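Long-range contact in probable manganase-dependent inorganic pyrophosphatase (Clostridium perfringens, PDB 3L2B), which probably hydrolyses inorganic pyrophosphate, and carries a regulatory region of CBS and DRTGG domains that binds the activator diadenosine tetraphosphate: residues 72-86 and 177-189. Residues are numbered along the deposited sequence; the frame is centred on the assembly and turned at random.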
loop_
_atom_site.group_PDB
_atom_site.type_symbol
_atom_site.label_atom_id
_atom_site.label_comp_id
_atom_site.label_asym_id
_atom_site.label_seq_id
_atom_site.Cartn_x
_atom_site.Cartn_y
_atom_site.Cartn_z
ATOM N N LEU A 72 -10.749 -7.962 -6.114
ATOM C CA LEU A 72 -11.723 -8.483 -5.129
ATOM C C LEU A 72 -12.276 -9.821 -5.647
ATOM O O LEU A 72 -12.472 -10.764 -4.882
ATOM C CB LEU A 72 -12.837 -7.475 -4.783
ATOM C CG LEU A 72 -12.411 -6.200 -4.029
ATOM C CD1 LEU A 72 -13.621 -5.321 -3.666
ATOM C CD2 LEU A 72 -11.613 -6.491 -2.757
ATOM N N ALA A 73 -12.435 -9.905 -6.969
ATOM C CA ALA A 73 -12.960 -11.114 -7.618
ATOM C C ALA A 73 -11.905 -12.198 -7.607
ATOM O O ALA A 73 -12.140 -13.345 -7.196
ATOM C CB ALA A 73 -13.394 -10.817 -9.070
ATOM N N LYS A 74 -10.722 -11.810 -8.059
ATOM C CA LYS A 74 -9.620 -12.764 -8.201
ATOM C C LYS A 74 -9.242 -13.349 -6.858
ATOM O O LYS A 74 -8.734 -14.467 -6.785
ATOM C CB LYS A 74 -8.393 -12.108 -8.849
ATOM C CG LYS A 74 -8.538 -11.839 -10.357
ATOM C CD LYS A 74 -7.158 -11.622 -11.021
ATOM C CE LYS A 74 -7.163 -11.929 -12.543
ATOM N NZ LYS A 74 -8.278 -11.272 -13.308
ATOM N N SER A 75 -9.477 -12.584 -5.794
ATOM C CA SER A 75 -9.051 -12.987 -4.450
ATOM C C SER A 75 -10.196 -13.564 -3.639
ATOM O O SER A 75 -10.028 -13.936 -2.482
ATOM C CB SER A 75 -8.485 -11.784 -3.688
ATOM O OG SER A 75 -9.508 -10.826 -3.402
ATOM N N ALA A 76 -11.383 -13.572 -4.219
ATOM C CA ALA A 76 -12.583 -13.952 -3.463
ATOM C C ALA A 76 -12.662 -13.247 -2.109
ATOM O O ALA A 76 -13.040 -13.864 -1.117
ATOM C CB ALA A 76 -12.616 -15.485 -3.245
ATOM N N THR A 77 -12.295 -11.968 -2.056
ATOM C CA THR A 77 -12.368 -11.244 -0.782
ATOM C C THR A 77 -13.783 -11.342 -0.221
ATOM O O THR A 77 -14.783 -11.215 -0.943
ATOM C CB THR A 77 -11.928 -9.755 -0.896
ATOM O OG1 THR A 77 -10.539 -9.688 -1.226
ATOM C CG2 THR A 77 -12.145 -9.003 0.437
ATOM N N SER A 78 -13.849 -11.616 1.065
ATOM C CA SER A 78 -15.120 -11.822 1.770
ATOM C C SER A 78 -15.722 -10.498 2.144
ATOM O O SER A 78 -15.033 -9.503 2.289
ATOM C CB SER A 78 -14.901 -12.622 3.049
ATOM O OG SER A 78 -14.399 -11.755 4.058
ATOM N N LEU A 79 -17.025 -10.507 2.319
ATOM C CA LEU A 79 -17.754 -9.328 2.789
ATOM C C LEU A 79 -17.295 -8.943 4.190
ATOM O O LEU A 79 -17.154 -7.770 4.509
ATOM C CB LEU A 79 -19.253 -9.578 2.813
ATOM C CG LEU A 79 -20.042 -8.331 3.212
ATOM C CD1 LEU A 79 -19.720 -7.100 2.272
ATOM C CD2 LEU A 79 -21.520 -8.657 3.242
ATOM N N ASP A 80 -17.079 -9.941 5.027
ATOM C CA ASP A 80 -16.568 -9.685 6.403
ATOM C C ASP A 80 -15.276 -8.845 6.422
ATOM O O ASP A 80 -15.105 -7.914 7.221
ATOM C CB ASP A 80 -16.304 -11.010 7.134
ATOM C CG ASP A 80 -17.600 -11.697 7.560
ATOM O OD1 ASP A 80 -18.541 -10.975 7.942
ATOM O OD2 ASP A 80 -17.686 -12.937 7.482
ATOM N N ASN A 81 -14.360 -9.221 5.544
ATOM C CA ASN A 81 -13.059 -8.562 5.477
ATOM C C ASN A 81 -13.201 -7.097 5.096
ATOM O O ASN A 81 -12.602 -6.206 5.731
ATOM C CB ASN A 81 -12.119 -9.296 4.518
ATOM C CG ASN A 81 -11.472 -10.489 5.171
ATOM O OD1 ASN A 81 -11.976 -10.998 6.162
ATOM N ND2 ASN A 81 -10.346 -10.925 4.642
ATOM N N ILE A 82 -14.051 -6.874 4.095
ATOM C CA ILE A 82 -14.351 -5.542 3.608
ATOM C C ILE A 82 -15.035 -4.752 4.716
ATOM O O ILE A 82 -14.671 -3.596 4.984
ATOM C CB ILE A 82 -15.240 -5.554 2.347
ATOM C CG1 ILE A 82 -14.486 -6.136 1.157
ATOM C CG2 ILE A 82 -15.664 -4.149 1.985
ATOM C CD1 ILE A 82 -15.389 -6.566 -0.030
ATOM N N LEU A 83 -16.005 -5.378 5.387
ATOM C CA LEU A 83 -16.706 -4.693 6.489
ATOM C C LEU A 83 -15.712 -4.242 7.554
ATOM O O LEU A 83 -15.773 -3.110 8.015
ATOM C CB LEU A 83 -17.785 -5.558 7.149
ATOM C CG LEU A 83 -19.104 -5.702 6.388
ATOM C CD1 LEU A 83 -20.012 -6.754 7.092
ATOM C CD2 LEU A 83 -19.814 -4.362 6.241
ATOM N N ASP A 84 -14.790 -5.122 7.928
ATOM C CA ASP A 84 -13.814 -4.813 8.987
ATOM C C ASP A 84 -12.888 -3.682 8.565
ATOM O O ASP A 84 -12.644 -2.760 9.318
ATOM C CB ASP A 84 -12.936 -6.024 9.312
ATOM C CG ASP A 84 -11.869 -5.704 10.381
ATOM O OD1 ASP A 84 -12.232 -5.637 11.571
ATOM O OD2 ASP A 84 -10.671 -5.502 10.048
ATOM N N THR A 85 -12.378 -3.784 7.341
ATOM C CA THR A 85 -11.366 -2.874 6.833
ATOM C C THR A 85 -11.918 -1.455 6.690
ATOM O O THR A 85 -11.232 -0.490 6.936
ATOM C CB THR A 85 -10.836 -3.338 5.449
ATOM O OG1 THR A 85 -10.311 -4.666 5.572
ATOM C CG2 THR A 85 -9.743 -2.394 4.941
ATOM N N LEU A 86 -13.170 -1.345 6.288
ATOM C CA LEU A 86 -13.798 -0.037 6.072
ATOM C C LEU A 86 -14.605 0.393 7.294
ATOM O O LEU A 86 -15.300 1.405 7.274
ATOM C CB LEU A 86 -14.684 -0.079 4.829
ATOM C CG LEU A 86 -13.941 -0.361 3.518
ATOM C CD1 LEU A 86 -14.927 -0.396 2.337
ATOM C CD2 LEU A 86 -12.859 0.690 3.289
ATOM N N ALA A 177 -11.808 5.385 1.455
ATOM C CA ALA A 177 -12.342 4.045 1.193
ATOM C C ALA A 177 -11.568 3.374 0.042
ATOM O O ALA A 177 -11.277 2.168 0.068
ATOM C CB ALA A 177 -13.866 4.110 0.848
ATOM N N SER A 178 -11.202 4.185 -0.940
ATOM C CA SER A 178 -10.493 3.681 -2.121
ATOM C C SER A 178 -9.106 3.212 -1.721
ATOM O O SER A 178 -8.632 2.184 -2.172
ATOM C CB SER A 178 -10.407 4.729 -3.212
ATOM O OG SER A 178 -11.703 5.105 -3.663
ATOM N N ARG A 179 -8.505 3.967 -0.830
ATOM C CA ARG A 179 -7.130 3.754 -0.398
ATOM C C ARG A 179 -7.044 2.574 0.552
ATOM O O ARG A 179 -6.052 1.842 0.577
ATOM C CB ARG A 179 -6.604 5.069 0.244
ATOM C CG ARG A 179 -5.221 5.067 0.779
ATOM C CD ARG A 179 -4.880 6.430 1.408
ATOM N NE ARG A 179 -5.616 6.764 2.644
ATOM C CZ ARG A 179 -5.481 6.133 3.820
ATOM N NH1 ARG A 179 -4.668 5.098 3.953
ATOM N NH2 ARG A 179 -6.185 6.527 4.876
ATOM N N LEU A 180 -8.128 2.357 1.287
ATOM C CA LEU A 180 -8.175 1.317 2.322
ATOM C C LEU A 180 -8.655 -0.043 1.857
ATOM O O LEU A 180 -8.334 -1.059 2.457
ATOM C CB LEU A 180 -9.128 1.727 3.440
ATOM C CG LEU A 180 -8.733 2.853 4.372
ATOM C CD1 LEU A 180 -9.978 3.296 5.190
ATOM C CD2 LEU A 180 -7.592 2.403 5.304
ATOM N N ILE A 181 -9.462 -0.059 0.807
ATOM C CA ILE A 181 -10.203 -1.260 0.469
ATOM C C ILE A 181 -9.289 -2.436 0.092
ATOM O O ILE A 181 -9.667 -3.614 0.326
ATOM C CB ILE A 181 -11.259 -1.009 -0.629
ATOM C CG1 ILE A 181 -12.314 -2.112 -0.559
ATOM C CG2 ILE A 181 -10.567 -0.912 -1.979
ATOM C CD1 ILE A 181 -13.445 -1.986 -1.558
ATOM N N VAL A 182 -8.077 -2.163 -0.416
ATOM C CA VAL A 182 -7.162 -3.281 -0.784
ATOM C C VAL A 182 -6.573 -3.992 0.448
ATOM O O VAL A 182 -6.071 -5.115 0.357
ATOM C CB VAL A 182 -6.036 -2.887 -1.708
ATOM C CG1 VAL A 182 -6.648 -2.337 -3.015
ATOM C CG2 VAL A 182 -5.086 -1.855 -1.041
ATOM N N GLN A 183 -6.716 -3.356 1.598
ATOM C CA GLN A 183 -6.246 -3.928 2.846
ATOM C C GLN A 183 -7.198 -5.029 3.331
ATOM O O GLN A 183 -6.969 -5.680 4.326
ATOM C CB GLN A 183 -6.140 -2.836 3.913
ATOM C CG GLN A 183 -5.246 -1.644 3.471
ATOM C CD GLN A 183 -4.992 -0.693 4.610
ATOM O OE1 GLN A 183 -5.345 -0.989 5.743
ATOM N NE2 GLN A 183 -4.389 0.461 4.317
ATOM N N SER A 184 -8.272 -5.224 2.603
ATOM C CA SER A 184 -9.274 -6.178 2.993
ATOM C C SER A 184 -8.982 -7.535 2.354
ATOM O O SER A 184 -9.569 -8.541 2.741
ATOM C CB SER A 184 -10.666 -5.651 2.595
ATOM O OG SER A 184 -10.818 -5.831 1.229
ATOM N N LEU A 185 -8.041 -7.558 1.405
ATOM C CA LEU A 185 -7.641 -8.797 0.721
ATOM C C LEU A 185 -7.244 -9.932 1.687
ATOM O O LEU A 185 -6.495 -9.717 2.647
ATOM C CB LEU A 185 -6.451 -8.569 -0.224
ATOM C CG LEU A 185 -6.688 -7.670 -1.442
ATOM C CD1 LEU A 185 -5.405 -7.470 -2.255
ATOM C CD2 LEU A 185 -7.753 -8.230 -2.290
ATOM N N PRO A 186 -7.680 -11.165 1.398
ATOM C CA PRO A 186 -7.214 -12.264 2.265
ATOM C C PRO A 186 -5.761 -12.600 2.059
ATOM O O PRO A 186 -5.268 -12.550 0.944
ATOM C CB PRO A 186 -8.084 -13.459 1.829
ATOM C CG PRO A 186 -8.427 -13.184 0.376
ATOM C CD PRO A 186 -8.446 -11.642 0.244
ATOM N N VAL A 187 -5.079 -12.957 3.143
ATOM C CA VAL A 187 -3.646 -13.168 3.071
ATOM C C VAL A 187 -3.292 -14.214 2.012
ATOM O O VAL A 187 -2.228 -14.103 1.376
ATOM C CB VAL A 187 -2.998 -13.501 4.453
ATOM C CG1 VAL A 187 -3.033 -12.257 5.390
ATOM C CG2 VAL A 187 -3.670 -14.665 5.085
ATOM N N ASP A 188 -4.174 -15.195 1.771
ATOM C CA ASP A 188 -3.834 -16.289 0.837
ATOM C C ASP A 188 -3.816 -15.845 -0.606
ATOM O O ASP A 188 -3.278 -16.542 -1.461
ATOM C CB ASP A 188 -4.705 -17.551 1.018
ATOM C CG ASP A 188 -6.124 -17.385 0.496
ATOM O OD1 ASP A 188 -6.793 -18.401 0.314
ATOM O OD2 ASP A 188 -6.594 -16.246 0.325
ATOM N N TYR A 189 -4.356 -14.664 -0.891
ATOM C CA TYR A 189 -4.188 -14.114 -2.239
ATOM C C TYR A 189 -2.800 -13.532 -2.421
ATOM O O TYR A 189 -2.275 -13.494 -3.521
ATOM C CB TYR A 189 -5.195 -13.027 -2.539
ATOM C CG TYR A 189 -5.124 -12.507 -3.975
ATOM C CD1 TYR A 189 -5.456 -13.322 -5.044
ATOM C CD2 TYR A 189 -4.730 -11.202 -4.248
ATOM C CE1 TYR A 189 -5.433 -12.837 -6.368
ATOM C CE2 TYR A 189 -4.679 -10.708 -5.573
ATOM C CZ TYR A 189 -5.041 -11.526 -6.623
ATOM O OH TYR A 189 -5.006 -11.049 -7.924
#
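N81 and S184 make the one hydrogen bond across this contact, where the chain segments around the two CBS-DRTGG junctions meet: helices 71-74 and 79-85 pack against the end of helix 174-180 and the 3-10 segment 182-184. The bond, N81 ND2 to S184 O at 3.1 Å, has an N-H...O angle of 147°; the acceptor lies close to the amide plane of N81, while the donor is tilted somewhat from the carbonyl plane of S184. Because ND2 also donates to E23 O, the amide ties the 72-86 and 177-189 segments to the loop before helix 26-35.

S184 enters between T77, I82 and T85. Its OG sits in the notch flanked by its own N and C (chi1 77°), which lets it fold back almost in line with the I181 carbonyl and donate to I181 O at 2.7 Å. S184 CB lies against T85 OG1 at 3.2 Å. The T85 hydroxyl itself donates to N81 O from the carbonyl face opposite T85 N, and its methyl CG2 is directed at L180 O.

Apolar contacts flank this polar centre. The L86 and L180 side chains run antiparallel alongside one another, L86 CD2 reaching L180 CB at 3.9 Å, whereas L72 lies nearly perpendicular to I181, their CD1 methyls meeting. After the Schellman turn at A76, T77 OG1 donates to S75 OG, which is also hydrogen-bonded to I71 O; L185 CD2 abuts both side-chain oxygens. At the far end Y189 offers a ring face to S75 in a CH-pi contact: S75 CB stands 3.8 Å from the ring centroid, 24° off the normal.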